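Local coordinates for protein ribokinase RBSK (Mycobacterium tuberculosis, PDB 3GO6) that probably catalyses the ATP- and magnesium-dependent phosphorylation of D-ribose at O-5, giving D-ribose 5-phosphate, as a homodimeric ribokinase of the PfkB family, at residues Pro108-Ile113 and Leu125-Asn131; Ala63-Arg68 and His91-Val97; Val73-Phe79 and Val97-Val103. All coordinates share one frame. Residue numbers count along the deposited sequence, not the author numbering.

Contact 1. Residues Pro108-Ile113 and Leu125-Asn131. With RIB (alpha-D-ribofuranose), chain C.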
ATOM      1  N   PRO A 108     -15.409  -0.724  -3.852  1.00 14.27           N
ATOM      2  CA  PRO A 108     -14.305   0.190  -3.621  1.00 13.60           C
ATOM      3  C   PRO A 108     -13.912   1.047  -4.823  1.00 12.77           C
ATOM      4  O   PRO A 108     -13.960   0.595  -5.982  1.00 12.25           O
ATOM      5  CB  PRO A 108     -13.146  -0.753  -3.230  1.00 13.85           C
ATOM      6  CG  PRO A 108     -13.828  -2.011  -2.767  1.00 15.17           C
ATOM      7  CD  PRO A 108     -15.021  -2.134  -3.659  1.00 14.62           C
ATOM      8  N   SER A 109     -13.512   2.279  -4.530  1.00 11.98           N
ATOM      9  CA  SER A 109     -12.788   3.100  -5.504  1.00 12.27           C
ATOM     10  C   SER A 109     -11.444   2.411  -5.791  1.00 12.39           C
ATOM     11  O   SER A 109     -10.966   1.625  -4.968  1.00 12.47           O
ATOM     12  CB  SER A 109     -12.557   4.501  -4.913  1.00 12.98           C
ATOM     13  OG  SER A 109     -13.795   5.164  -4.669  1.00 14.21           O
ATOM     14  N   GLY A 110     -10.821   2.696  -6.932  1.00 13.04           N
ATOM     15  CA  GLY A 110      -9.471   2.152  -7.203  1.00 12.39           C
ATOM     16  C   GLY A 110      -8.406   2.501  -6.168  1.00 12.30           C
ATOM     17  O   GLY A 110      -8.501   3.525  -5.486  1.00 12.16           O
ATOM     18  N   THR A 111      -7.409   1.624  -6.025  1.00 12.33           N
ATOM     19  CA  THR A 111      -6.279   1.838  -5.114  1.00 13.65           C
ATOM     20  C   THR A 111      -5.007   1.645  -5.925  1.00 12.90           C
ATOM     21  O   THR A 111      -4.904   0.659  -6.667  1.00 13.11           O
ATOM     22  CB  THR A 111      -6.260   0.790  -3.942  1.00 13.53           C
ATOM     23  OG1 THR A 111      -7.478   0.863  -3.180  1.00 17.81           O
ATOM     24  CG2 THR A 111      -5.051   1.036  -2.983  1.00 15.89           C
ATOM     25  N   ALA A 112      -4.045   2.552  -5.794  1.00 12.44           N
ATOM     26  CA  ALA A 112      -2.745   2.310  -6.427  1.00 12.32           C
ATOM     27  C   ALA A 112      -1.589   2.387  -5.449  1.00 11.88           C
ATOM     28  O   ALA A 112      -1.633   3.172  -4.497  1.00 11.40           O
ATOM     29  CB  ALA A 112      -2.522   3.279  -7.562  1.00 12.15           C
ATOM     30  N   ILE A 113      -0.554   1.577  -5.696  1.00 11.09           N
ATOM     31  CA  ILE A 113       0.667   1.610  -4.891  1.00 12.03           C
ATOM     32  C   ILE A 113       1.766   2.201  -5.772  1.00 12.38           C
ATOM     33  O   ILE A 113       2.052   1.672  -6.853  1.00 12.59           O
ATOM     34  CB  ILE A 113       1.132   0.179  -4.439  1.00 11.94           C
ATOM     35  CG1 ILE A 113      -0.001  -0.591  -3.750  1.00 12.78           C
ATOM     36  CG2 ILE A 113       2.397   0.259  -3.532  1.00 12.75           C
ATOM     37  CD1 ILE A 113      -0.624   0.151  -2.558  1.00 11.64           C
ATOM     38  N   LEU A 125       1.450   0.028  -9.162  1.00 13.27           N
ATOM     39  CA  LEU A 125       0.609  -1.155  -9.143  1.00 13.48           C
ATOM     40  C   LEU A 125      -0.815  -0.721  -8.797  1.00 14.34           C
ATOM     41  O   LEU A 125      -1.024  -0.058  -7.770  1.00 13.68           O
ATOM     42  CB  LEU A 125       1.094  -2.127  -8.054  1.00 14.11           C
ATOM     43  CG  LEU A 125       0.245  -3.356  -7.746  1.00 13.91           C
ATOM     44  CD1 LEU A 125       0.147  -4.262  -8.946  1.00 13.92           C
ATOM     45  CD2 LEU A 125       0.794  -4.130  -6.527  1.00 15.67           C
ATOM     46  N   VAL A 126      -1.788  -1.142  -9.608  1.00 13.26           N
ATOM     47  CA  VAL A 126      -3.158  -0.603  -9.501  1.00 13.97           C
ATOM     48  C   VAL A 126      -4.158  -1.732  -9.314  1.00 13.60           C
ATOM     49  O   VAL A 126      -4.163  -2.696 -10.083  1.00 12.84           O
ATOM     50  CB  VAL A 126      -3.571   0.185 -10.775  1.00 13.62           C
ATOM     51  CG1 VAL A 126      -5.006   0.730 -10.638  1.00 14.46           C
ATOM     52  CG2 VAL A 126      -2.576   1.329 -11.070  1.00 16.02           C
ATOM     53  N   ALA A 127      -4.999  -1.619  -8.290  1.00 13.12           N
ATOM     54  CA  ALA A 127      -6.168  -2.481  -8.194  1.00 12.84           C
ATOM     55  C   ALA A 127      -7.303  -1.555  -8.631  1.00 13.17           C
ATOM     56  O   ALA A 127      -7.697  -0.653  -7.878  1.00 12.43           O
ATOM     57  CB  ALA A 127      -6.353  -2.947  -6.774  1.00 13.30           C
ATOM     58  N   PRO A 128      -7.793  -1.730  -9.872  1.00 13.56           N
ATOM     59  CA  PRO A 128      -8.664  -0.712 -10.437  1.00 13.63           C
ATOM     60  C   PRO A 128     -10.005  -0.500  -9.725  1.00 13.43           C
ATOM     61  O   PRO A 128     -10.568   0.588  -9.841  1.00 13.44           O
ATOM     62  CB  PRO A 128      -8.858  -1.165 -11.895  1.00 13.84           C
ATOM     63  CG  PRO A 128      -8.589  -2.603 -11.892  1.00 16.20           C
ATOM     64  CD  PRO A 128      -7.544  -2.830 -10.820  1.00 13.60           C
ATOM     65  N   GLY A 129     -10.496  -1.487  -8.979  1.00 13.11           N
ATOM     66  CA  GLY A 129     -11.779  -1.310  -8.258  1.00 12.87           C
ATOM     67  C   GLY A 129     -12.894  -0.827  -9.190  1.00 13.06           C
ATOM     68  O   GLY A 129     -13.113  -1.404 -10.271  1.00 13.13           O
ATOM     69  N   ALA A 130     -13.569   0.248  -8.797  1.00 12.87           N
ATOM     70  CA  ALA A 130     -14.671   0.827  -9.582  1.00 13.80           C
ATOM     71  C   ALA A 130     -14.293   1.163 -11.031  1.00 14.18           C
ATOM     72  O   ALA A 130     -15.135   1.055 -11.939  1.00 15.21           O
ATOM     73  CB  ALA A 130     -15.223   2.065  -8.869  1.00 13.49           C
ATOM     74  N   ASN A 131     -13.039   1.569 -11.262  1.00 13.45           N
ATOM     75  CA  ASN A 131     -12.597   1.915 -12.618  1.00 14.32           C
ATOM     76  C   ASN A 131     -12.775   0.785 -13.626  1.00 14.68           C
ATOM     77  O   ASN A 131     -13.028   1.050 -14.800  1.00 15.25           O
ATOM     78  CB  ASN A 131     -11.132   2.393 -12.639  1.00 13.35           C
ATOM     79  CG  ASN A 131     -10.906   3.574 -11.736  1.00 13.17           C
ATOM     80  OD1 ASN A 131     -11.360   4.699 -12.021  1.00 13.34           O
ATOM     81  ND2 ASN A 131     -10.249   3.323 -10.604  1.00 10.58           N
TER
HETATM   82  O5  RIB C 305       0.717   7.629 -13.463  1.00 20.44           O
HETATM   83  C5  RIB C 305       0.602   7.506 -12.027  1.00 21.84           C
HETATM   84  C4  RIB C 305      -0.826   7.047 -11.679  1.00 19.40           C
HETATM   85  O4  RIB C 305      -0.973   5.677 -12.104  1.00 19.95           O
HETATM   86  C3  RIB C 305      -1.106   7.019 -10.186  1.00 18.03           C
HETATM   87  O3  RIB C 305      -1.806   8.187  -9.689  1.00 15.22           O
HETATM   88  C2  RIB C 305      -1.878   5.730  -9.977  1.00 16.98           C
HETATM   89  O2  RIB C 305      -3.185   5.971  -9.442  1.00 17.87           O
HETATM   90  C1  RIB C 305      -1.935   5.002 -11.312  1.00 17.44           C
HETATM   91  O1  RIB C 305      -3.212   5.145 -11.949  1.00 15.84           O

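Contact 2. Residues Ala63-Arg68 and His91-Val97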
ATOM      1  N   ALA A  63      -6.462  14.890 -16.119  1.00 11.33           N
ATOM      2  CA  ALA A  63      -7.474  15.948 -16.094  1.00 10.69           C
ATOM      3  C   ALA A  63      -6.969  17.162 -15.305  1.00 10.99           C
ATOM      4  O   ALA A  63      -7.118  18.312 -15.757  1.00 12.26           O
ATOM      5  CB  ALA A  63      -8.801  15.396 -15.496  1.00 10.37           C
ATOM      6  N   VAL A  64      -6.370  16.921 -14.143  1.00 10.93           N
ATOM      7  CA  VAL A  64      -5.816  17.985 -13.297  1.00 12.45           C
ATOM      8  C   VAL A  64      -4.692  18.761 -14.012  1.00 12.41           C
ATOM      9  O   VAL A  64      -4.659  19.999 -14.001  1.00 11.78           O
ATOM     10  CB  VAL A  64      -5.339  17.444 -11.935  1.00 11.73           C
ATOM     11  CG1 VAL A  64      -4.503  18.484 -11.202  1.00 15.90           C
ATOM     12  CG2 VAL A  64      -6.562  17.020 -11.055  1.00 13.34           C
ATOM     13  N   ALA A  65      -3.796  18.031 -14.663  1.00 12.48           N
ATOM     14  CA  ALA A  65      -2.718  18.668 -15.433  1.00 13.20           C
ATOM     15  C   ALA A  65      -3.248  19.507 -16.603  1.00 13.69           C
ATOM     16  O   ALA A  65      -2.778  20.639 -16.836  1.00 14.55           O
ATOM     17  CB  ALA A  65      -1.711  17.616 -15.927  1.00 12.02           C
ATOM     18  N   ALA A  66      -4.209  18.968 -17.349  1.00 13.85           N
ATOM     19  CA  ALA A  66      -4.840  19.734 -18.430  1.00 14.67           C
ATOM     20  C   ALA A  66      -5.514  21.021 -17.917  1.00 15.52           C
ATOM     21  O   ALA A  66      -5.417  22.073 -18.558  1.00 16.10           O
ATOM     22  CB  ALA A  66      -5.840  18.867 -19.195  1.00 14.72           C
ATOM     23  N   ALA A  67      -6.196  20.933 -16.772  1.00 15.55           N
ATOM     24  CA  ALA A  67      -6.844  22.107 -16.152  1.00 16.70           C
ATOM     25  C   ALA A  67      -5.829  23.157 -15.681  1.00 16.87           C
ATOM     26  O   ALA A  67      -5.992  24.357 -15.966  1.00 17.37           O
ATOM     27  CB  ALA A  67      -7.758  21.682 -15.004  1.00 15.64           C
ATOM     28  N   ARG A  68      -4.777  22.719 -14.998  1.00 16.54           N
ATOM     29  CA  ARG A  68      -3.705  23.647 -14.601  1.00 17.47           C
ATOM     30  C   ARG A  68      -2.987  24.280 -15.803  1.00 17.94           C
ATOM     31  O   ARG A  68      -2.516  25.417 -15.709  1.00 18.42           O
ATOM     32  CB  ARG A  68      -2.712  22.981 -13.652  1.00 17.15           C
ATOM     33  CG  ARG A  68      -3.342  22.627 -12.304  1.00 17.75           C
ATOM     34  CD  ARG A  68      -2.314  22.065 -11.356  1.00 19.77           C
ATOM     35  NE  ARG A  68      -2.909  21.576 -10.110  1.00 19.32           N
ATOM     36  CZ  ARG A  68      -2.211  21.005  -9.131  1.00 20.57           C
ATOM     37  NH1 ARG A  68      -0.896  20.867  -9.235  1.00 18.35           N
ATOM     38  NH2 ARG A  68      -2.830  20.578  -8.036  1.00 21.44           N
ATOM     39  N   HIS A  91     -10.859  16.361  -4.606  1.00 15.66           N
ATOM     40  CA  HIS A  91      -9.559  16.655  -5.261  1.00 15.30           C
ATOM     41  C   HIS A  91      -9.779  17.213  -6.672  1.00 15.20           C
ATOM     42  O   HIS A  91      -9.156  18.225  -7.058  1.00 15.45           O
ATOM     43  CB  HIS A  91      -8.650  15.393  -5.284  1.00 14.87           C
ATOM     44  CG  HIS A  91      -7.420  15.527  -6.143  1.00 16.44           C
ATOM     45  ND1 HIS A  91      -6.401  16.414  -5.865  1.00 16.89           N
ATOM     46  CD2 HIS A  91      -7.037  14.858  -7.258  1.00 17.23           C
ATOM     47  CE1 HIS A  91      -5.448  16.294  -6.778  1.00 18.78           C
ATOM     48  NE2 HIS A  91      -5.805  15.347  -7.628  1.00 17.36           N
ATOM     49  N   LEU A  92     -10.665  16.573  -7.431  1.00 14.65           N
ATOM     50  CA  LEU A  92     -10.998  17.016  -8.787  1.00 15.10           C
ATOM     51  C   LEU A  92     -11.715  18.374  -8.806  1.00 15.91           C
ATOM     52  O   LEU A  92     -11.319  19.281  -9.553  1.00 16.09           O
ATOM     53  CB  LEU A  92     -11.789  15.939  -9.531  1.00 14.27           C
ATOM     54  CG  LEU A  92     -10.902  14.739  -9.933  1.00 14.74           C
ATOM     55  CD1 LEU A  92     -11.727  13.506 -10.259  1.00 13.57           C
ATOM     56  CD2 LEU A  92      -9.991  15.105 -11.112  1.00 15.55           C
ATOM     57  N   ARG A  93     -12.728  18.534  -7.953  1.00 16.72           N
ATOM     58  CA  ARG A  93     -13.405  19.842  -7.804  1.00 18.20           C
ATOM     59  C   ARG A  93     -12.446  20.963  -7.428  1.00 17.82           C
ATOM     60  O   ARG A  93     -12.563  22.072  -7.952  1.00 18.45           O
ATOM     61  CB  ARG A  93     -14.533  19.786  -6.758  1.00 17.87           C
ATOM     62  CG  ARG A  93     -15.686  18.853  -7.098  1.00 20.32           C
ATOM     63  CD  ARG A  93     -16.955  19.184  -6.203  1.00 21.39           C
ATOM     64  NE  ARG A  93     -16.588  19.265  -4.780  1.00 26.13           N
ATOM     65  CZ  ARG A  93     -16.589  18.242  -3.925  1.00 25.54           C
ATOM     66  NH1 ARG A  93     -16.956  17.029  -4.306  1.00 25.11           N
ATOM     67  NH2 ARG A  93     -16.212  18.439  -2.675  1.00 29.34           N
ATOM     68  N   ALA A  94     -11.506  20.683  -6.524  1.00 18.29           N
ATOM     69  CA  ALA A  94     -10.532  21.672  -6.061  1.00 18.96           C
ATOM     70  C   ALA A  94      -9.641  22.153  -7.207  1.00 20.05           C
ATOM     71  O   ALA A  94      -9.067  23.250  -7.137  1.00 20.37           O
ATOM     72  CB  ALA A  94      -9.664  21.086  -4.942  1.00 19.56           C
ATOM     73  N   ASN A  95      -9.534  21.335  -8.256  1.00 18.78           N
ATOM     74  CA  ASN A  95      -8.691  21.646  -9.421  1.00 19.48           C
ATOM     75  C   ASN A  95      -9.454  22.064 -10.676  1.00 19.03           C
ATOM     76  O   ASN A  95      -8.901  22.057 -11.787  1.00 20.24           O
ATOM     77  CB  ASN A  95      -7.759  20.457  -9.710  1.00 18.52           C
ATOM     78  CG  ASN A  95      -6.638  20.367  -8.707  1.00 18.17           C
ATOM     79  OD1 ASN A  95      -5.691  21.153  -8.753  1.00 18.23           O
ATOM     80  ND2 ASN A  95      -6.743  19.431  -7.772  1.00 17.69           N
ATOM     81  N   ALA A  96     -10.723  22.437 -10.487  1.00 19.77           N
ATOM     82  CA  ALA A  96     -11.620  22.926 -11.558  1.00 19.46           C
ATOM     83  C   ALA A  96     -11.941  21.898 -12.644  1.00 19.66           C
ATOM     84  O   ALA A  96     -12.236  22.259 -13.795  1.00 20.07           O
ATOM     85  CB  ALA A  96     -11.094  24.262 -12.178  1.00 20.66           C
ATOM     86  N   VAL A  97     -11.926  20.616 -12.280  1.00 18.13           N
ATOM     87  CA  VAL A  97     -12.279  19.562 -13.223  1.00 17.28           C
ATOM     88  C   VAL A  97     -13.752  19.246 -13.009  1.00 17.88           C
ATOM     89  O   VAL A  97     -14.165  18.920 -11.884  1.00 17.64           O
ATOM     90  CB  VAL A  97     -11.421  18.275 -12.997  1.00 17.04           C
ATOM     91  CG1 VAL A  97     -11.901  17.148 -13.880  1.00 15.91           C
ATOM     92  CG2 VAL A  97      -9.901  18.555 -13.226  1.00 16.98           C
TER

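Contact 3. Residues Val73-Phe79 and Val97-Val103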
ATOM      1  N   VAL A  73     -11.820  21.458 -18.538  1.00 18.11           N
ATOM      2  CA  VAL A  73     -11.746  19.997 -18.457  1.00 16.80           C
ATOM      3  C   VAL A  73     -12.995  19.380 -17.845  1.00 16.80           C
ATOM      4  O   VAL A  73     -13.506  19.868 -16.827  1.00 17.32           O
ATOM      5  CB  VAL A  73     -10.506  19.544 -17.650  1.00 16.66           C
ATOM      6  CG1 VAL A  73     -10.375  18.009 -17.661  1.00 16.57           C
ATOM      7  CG2 VAL A  73      -9.225  20.203 -18.205  1.00 16.12           C
ATOM      8  N   GLN A  74     -13.467  18.314 -18.481  1.00 16.63           N
ATOM      9  CA  GLN A  74     -14.470  17.408 -17.916  1.00 17.46           C
ATOM     10  C   GLN A  74     -13.848  16.027 -17.715  1.00 17.74           C
ATOM     11  O   GLN A  74     -13.104  15.539 -18.582  1.00 17.46           O
ATOM     12  CB  GLN A  74     -15.646  17.274 -18.872  1.00 17.84           C
ATOM     13  CG  GLN A  74     -16.483  18.553 -18.990  1.00 20.77           C
ATOM     14  CD  GLN A  74     -17.316  18.822 -17.734  1.00 24.42           C
ATOM     15  OE1 GLN A  74     -17.536  17.937 -16.893  1.00 24.08           O
ATOM     16  NE2 GLN A  74     -17.777  20.054 -17.603  1.00 29.01           N
ATOM     17  N   PHE A  75     -14.139  15.402 -16.577  1.00 16.93           N
ATOM     18  CA  PHE A  75     -13.682  14.046 -16.318  1.00 16.50           C
ATOM     19  C   PHE A  75     -14.900  13.108 -16.316  1.00 17.74           C
ATOM     20  O   PHE A  75     -15.953  13.436 -15.734  1.00 18.30           O
ATOM     21  CB  PHE A  75     -12.895  14.005 -15.004  1.00 16.36           C
ATOM     22  CG  PHE A  75     -12.490  12.625 -14.558  1.00 16.37           C
ATOM     23  CD1 PHE A  75     -11.486  11.920 -15.231  1.00 15.36           C
ATOM     24  CD2 PHE A  75     -13.107  12.033 -13.447  1.00 15.92           C
ATOM     25  CE1 PHE A  75     -11.104  10.638 -14.808  1.00 15.55           C
ATOM     26  CE2 PHE A  75     -12.739  10.744 -13.009  1.00 16.30           C
ATOM     27  CZ  PHE A  75     -11.734  10.043 -13.695  1.00 15.23           C
ATOM     28  N   SER A  76     -14.762  11.984 -17.006  1.00 16.55           N
ATOM     29  CA  SER A  76     -15.731  10.899 -16.979  1.00 17.41           C
ATOM     30  C   SER A  76     -15.023   9.660 -16.435  1.00 16.35           C
ATOM     31  O   SER A  76     -14.052   9.180 -17.019  1.00 15.83           O
ATOM     32  CB  SER A  76     -16.272  10.646 -18.391  1.00 17.58           C
ATOM     33  OG  SER A  76     -17.217   9.577 -18.370  1.00 23.52           O
ATOM     34  N   GLY A  77     -15.484   9.169 -15.293  1.00 16.14           N
ATOM     35  CA  GLY A  77     -14.843   8.050 -14.606  1.00 15.33           C
ATOM     36  C   GLY A  77     -15.804   7.492 -13.559  1.00 15.49           C
ATOM     37  O   GLY A  77     -16.864   8.089 -13.287  1.00 14.77           O
ATOM     38  N   ALA A  78     -15.445   6.339 -12.996  1.00 14.33           N
ATOM     39  CA  ALA A  78     -16.296   5.651 -12.024  1.00 14.63           C
ATOM     40  C   ALA A  78     -15.667   5.729 -10.658  1.00 14.37           C
ATOM     41  O   ALA A  78     -14.521   5.315 -10.482  1.00 14.33           O
ATOM     42  CB  ALA A  78     -16.488   4.207 -12.430  1.00 14.50           C
ATOM     43  N   PHE A  79     -16.406   6.291  -9.700  1.00 14.15           N
ATOM     44  CA  PHE A  79     -15.996   6.318  -8.306  1.00 13.60           C
ATOM     45  C   PHE A  79     -16.666   5.119  -7.635  1.00 13.75           C
ATOM     46  O   PHE A  79     -17.719   4.675  -8.097  1.00 14.13           O
ATOM     47  CB  PHE A  79     -16.483   7.599  -7.614  1.00 13.97           C
ATOM     48  CG  PHE A  79     -15.848   8.853  -8.130  1.00 14.63           C
ATOM     49  CD1 PHE A  79     -14.619   9.275  -7.635  1.00 10.99           C
ATOM     50  CD2 PHE A  79     -16.480   9.617  -9.113  1.00 17.08           C
ATOM     51  CE1 PHE A  79     -14.015  10.444  -8.110  1.00 12.83           C
ATOM     52  CE2 PHE A  79     -15.883  10.789  -9.595  1.00 17.51           C
ATOM     53  CZ  PHE A  79     -14.639  11.197  -9.096  1.00 14.43           C
ATOM     54  N   VAL A  97     -11.926  20.616 -12.280  1.00 18.13           N
ATOM     55  CA  VAL A  97     -12.279  19.562 -13.223  1.00 17.28           C
ATOM     56  C   VAL A  97     -13.752  19.246 -13.009  1.00 17.88           C
ATOM     57  O   VAL A  97     -14.165  18.920 -11.884  1.00 17.64           O
ATOM     58  CB  VAL A  97     -11.421  18.275 -12.997  1.00 17.04           C
ATOM     59  CG1 VAL A  97     -11.901  17.148 -13.880  1.00 15.91           C
ATOM     60  CG2 VAL A  97      -9.901  18.555 -13.226  1.00 16.98           C
ATOM     61  N   GLY A  98     -14.536  19.331 -14.077  1.00 17.91           N
ATOM     62  CA  GLY A  98     -15.965  19.015 -14.019  1.00 18.48           C
ATOM     63  C   GLY A  98     -16.231  17.535 -13.835  1.00 18.90           C
ATOM     64  O   GLY A  98     -15.512  16.702 -14.405  1.00 17.17           O
ATOM     65  N   LEU A  99     -17.275  17.217 -13.050  1.00 18.64           N
ATOM     66  CA  LEU A  99     -17.615  15.838 -12.691  1.00 20.25           C
ATOM     67  C   LEU A  99     -19.046  15.392 -13.045  1.00 21.89           C
ATOM     68  O   LEU A  99     -19.489  14.295 -12.647  1.00 22.22           O
ATOM     69  CB  LEU A  99     -17.383  15.633 -11.187  1.00 20.03           C
ATOM     70  CG  LEU A  99     -15.969  15.858 -10.648  1.00 19.26           C
ATOM     71  CD1 LEU A  99     -15.916  15.688  -9.128  1.00 18.51           C
ATOM     72  CD2 LEU A  99     -15.022  14.876 -11.337  1.00 18.85           C
ATOM     73  N   ASP A 100     -19.763  16.193 -13.826  1.00 23.21           N
ATOM     74  CA  ASP A 100     -21.160  15.854 -14.104  1.00 25.62           C
ATOM     75  C   ASP A 100     -21.341  14.589 -14.930  1.00 25.47           C
ATOM     76  O   ASP A 100     -22.412  14.009 -14.912  1.00 26.39           O
ATOM     77  CB  ASP A 100     -21.916  17.031 -14.715  1.00 26.37           C
ATOM     78  CG  ASP A 100     -21.872  18.275 -13.823  1.00 30.33           C
ATOM     79  OD1 ASP A 100     -21.854  18.148 -12.567  1.00 34.45           O
ATOM     80  OD2 ASP A 100     -21.818  19.386 -14.385  1.00 35.35           O
ATOM     81  N   ARG A 101     -20.294  14.144 -15.627  1.00 25.06           N
ATOM     82  CA  ARG A 101     -20.371  12.919 -16.429  1.00 24.67           C
ATOM     83  C   ARG A 101     -19.736  11.703 -15.723  1.00 23.36           C
ATOM     84  O   ARG A 101     -19.433  10.687 -16.361  1.00 23.88           O
ATOM     85  CB  ARG A 101     -19.715  13.125 -17.801  1.00 25.79           C
ATOM     86  CG  ARG A 101     -20.105  14.418 -18.516  1.00 29.21           C
ATOM     87  CD  ARG A 101     -19.015  14.855 -19.491  1.00 33.85           C
ATOM     88  NE  ARG A 101     -19.338  16.153 -20.097  1.00 37.33           N
ATOM     89  CZ  ARG A 101     -18.815  16.635 -21.226  1.00 37.90           C
ATOM     90  NH1 ARG A 101     -17.920  15.936 -21.920  1.00 35.69           N
ATOM     91  NH2 ARG A 101     -19.201  17.836 -21.668  1.00 38.88           N
ATOM     92  N   THR A 102     -19.534  11.803 -14.417  1.00 21.96           N
ATOM     93  CA  THR A 102     -18.973  10.683 -13.658  1.00 20.92           C
ATOM     94  C   THR A 102     -20.105   9.795 -13.142  1.00 21.10           C
ATOM     95  O   THR A 102     -21.291  10.187 -13.178  1.00 20.22           O
ATOM     96  CB  THR A 102     -18.091  11.162 -12.501  1.00 20.89           C
ATOM     97  OG1 THR A 102     -18.869  11.928 -11.578  1.00 20.91           O
ATOM     98  CG2 THR A 102     -16.937  12.037 -13.023  1.00 20.04           C
ATOM     99  N   VAL A 103     -19.748   8.597 -12.687  1.00 20.39           N
ATOM    100  CA  VAL A 103     -20.722   7.695 -12.099  1.00 21.32           C
ATOM    101  C   VAL A 103     -20.214   7.162 -10.753  1.00 21.71           C
ATOM    102  O   VAL A 103     -19.010   7.217 -10.459  1.00 19.66           O
ATOM    103  CB  VAL A 103     -21.070   6.505 -13.039  1.00 21.19           C
ATOM    104  CG1 VAL A 103     -21.773   6.976 -14.306  1.00 23.67           C
ATOM    105  CG2 VAL A 103     -19.819   5.714 -13.406  1.00 21.66           C
TER
HETATM  106  O   HOH W   1     -17.780  15.283 -16.271  1.00 18.22           O

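Contact 1. Residues Pro108-Ile113 and Leu125-Asn131
Strands 110-113 and 125-127 form the two arms of an antiparallel hairpin. Two hydrogen-bonded pairs satisfy the facing NH and CO groups: T111 N to A127 O (2.9 Å) with A127 N to T111 O (2.8 Å), and I113 N to L125 O (2.7 Å) with L125 N to I113 O (2.9 Å). Between them lies the non-hydrogen-bonded pair A112-V126; on the outer side G110 bonds M30, and A112 bonds M30 and L32. Beyond A127 the regular pairing gives way, but the chains stay close, and A130 N bonds P108 O (2.9 Å). A CB on G129, at positive phi, would clash with P108 O and S109 O; one on G110 would strike P128 O, which accepts from N131 N (3.0 Å) and N131 ND2 (2.9 Å). N131 OD1 is taken by V28 N, S109 OG by D82 and G80. A112 and V126 face the sugar, A112 CB 3.3 Å from RIB O2 and V126 CG2 3.7 Å from RIB C1. T111 OG1 is hydrogen-bonded to NH2 of R53 of the second subunit. Strand 29-35 flanks 110-116, helix 83-94 touches S109, and beside L125 and V126 the sheet continues into a strand of that subunit.

Contact 2. Residues Ala63-Arg68 and His91-Val97
V64 and N95 have the most surface covered here, nearly equal at 68 and 67 Å², and the join between helix 58-68 and the end of helix 83-94 is built round them. V64 projects between the side chains of 91-97: its CG2 lies 3.9 Å from L92 CD2 and 3.9 Å from H91 NE2, while its CG1 rests 3.8 Å from N95 CG. N95 points toward helix 58-68 and uses both ends of its amide. Its OD1 accepts from R68 NE (3.1 Å) and R68 NH2 (3.0 Å) at the edge of the guanidinium, and its ND2 turns back to H91 O (2.8 Å), tying the side chain to its own helix. R68 reaches this oxygen with an extended side chain and also forms a salt bridge with D290. V97, third in covered area, closes the apolar side: its CG1 meets A63 CB at 3.9 Å and its CG2 meets A67 CB at 4.2 Å. A67 CB also sits 3.4 Å from N95 O. The chain can turn back toward A63 and A67 because A96, at positive phi, is the C-prime residue of a Schellman motif, with V97 N bonded to L92 O (3.1 Å) and A96 N to R93 O (3.2 Å). A Schellman-capped helix end and the residues after it thus pack on helix 58-68, within the alpha/beta domain of the ribokinase fold.

Contact 3. Residues Val73-Phe79 and Val97-Val103
Segment 73-79 meets 97-103 at two separate places, the first on strand 72-76, the second on strand 78-79. At the first, hydrogen bonds from G98 N to V73 O (3.0 Å) and F75 N to G98 O (2.9 Å) bridge Q74 and G98. The absent side chain of G98 is the hollow: a CB would lie 2.4 Å from Q74 OE1. On one side V97 CG1 presses on F75 CB (3.5 Å). L99 CD2 then touches the edges of two rings, 4.0 Å from F75 CD2 and 4.3 Å from F79 CZ. The type I turn L99-T102 stands off enough for water 1 to fill the gap, accepting from R101 N (2.8 Å) and lying 2.7 Å from both Q74 OE1 and F75 O. R101 reaches along Q74, whose CG lies over one guanidinium face (3.8 Å from R101 CZ), while its NH1 and NH2 are hydrogen-bonded to the carbonyl oxygens of A140 and A142. T102 CG2 rests on F75, 3.2 Å from its O and 3.9 Å from its CD2, and T102 CB meets the F79 ring edge (3.7 Å to F79 CE2). At the second place, V103 N to G77 O (3.0 Å) and F79 N to V103 O (2.9 Å) pair A78 and V103 in parallel, A78 CB lying 3.8 Å from V103 CG2. Helix 83-94 links the parallel strands 78-79 and 103-104: a beta-alpha-beta crossover in the ribokinase fold.

Contacts 2 and 3 share V97 and lie 11 Å apart between centres; their segments alternate along the chain. V73 packs on A63 and A67 across the two, V73 CG1 lying 3.7 Å from A63 CB, and L92 CD1 meets L99 CD2 at 3.7 Å, so strand and loop cover part of the helix pair. Contact 1, from the hairpin, touches contact 3, where A78 CB is 3.5 Å from A130 O; contact 2 stays about 9 Å from contact 1 at nearest atoms. Contact 1 alone touches ribose. The side chains of H91 and F75 are about 8 and 10 Å from it, and that of A112 is about 14 Å from magnesium.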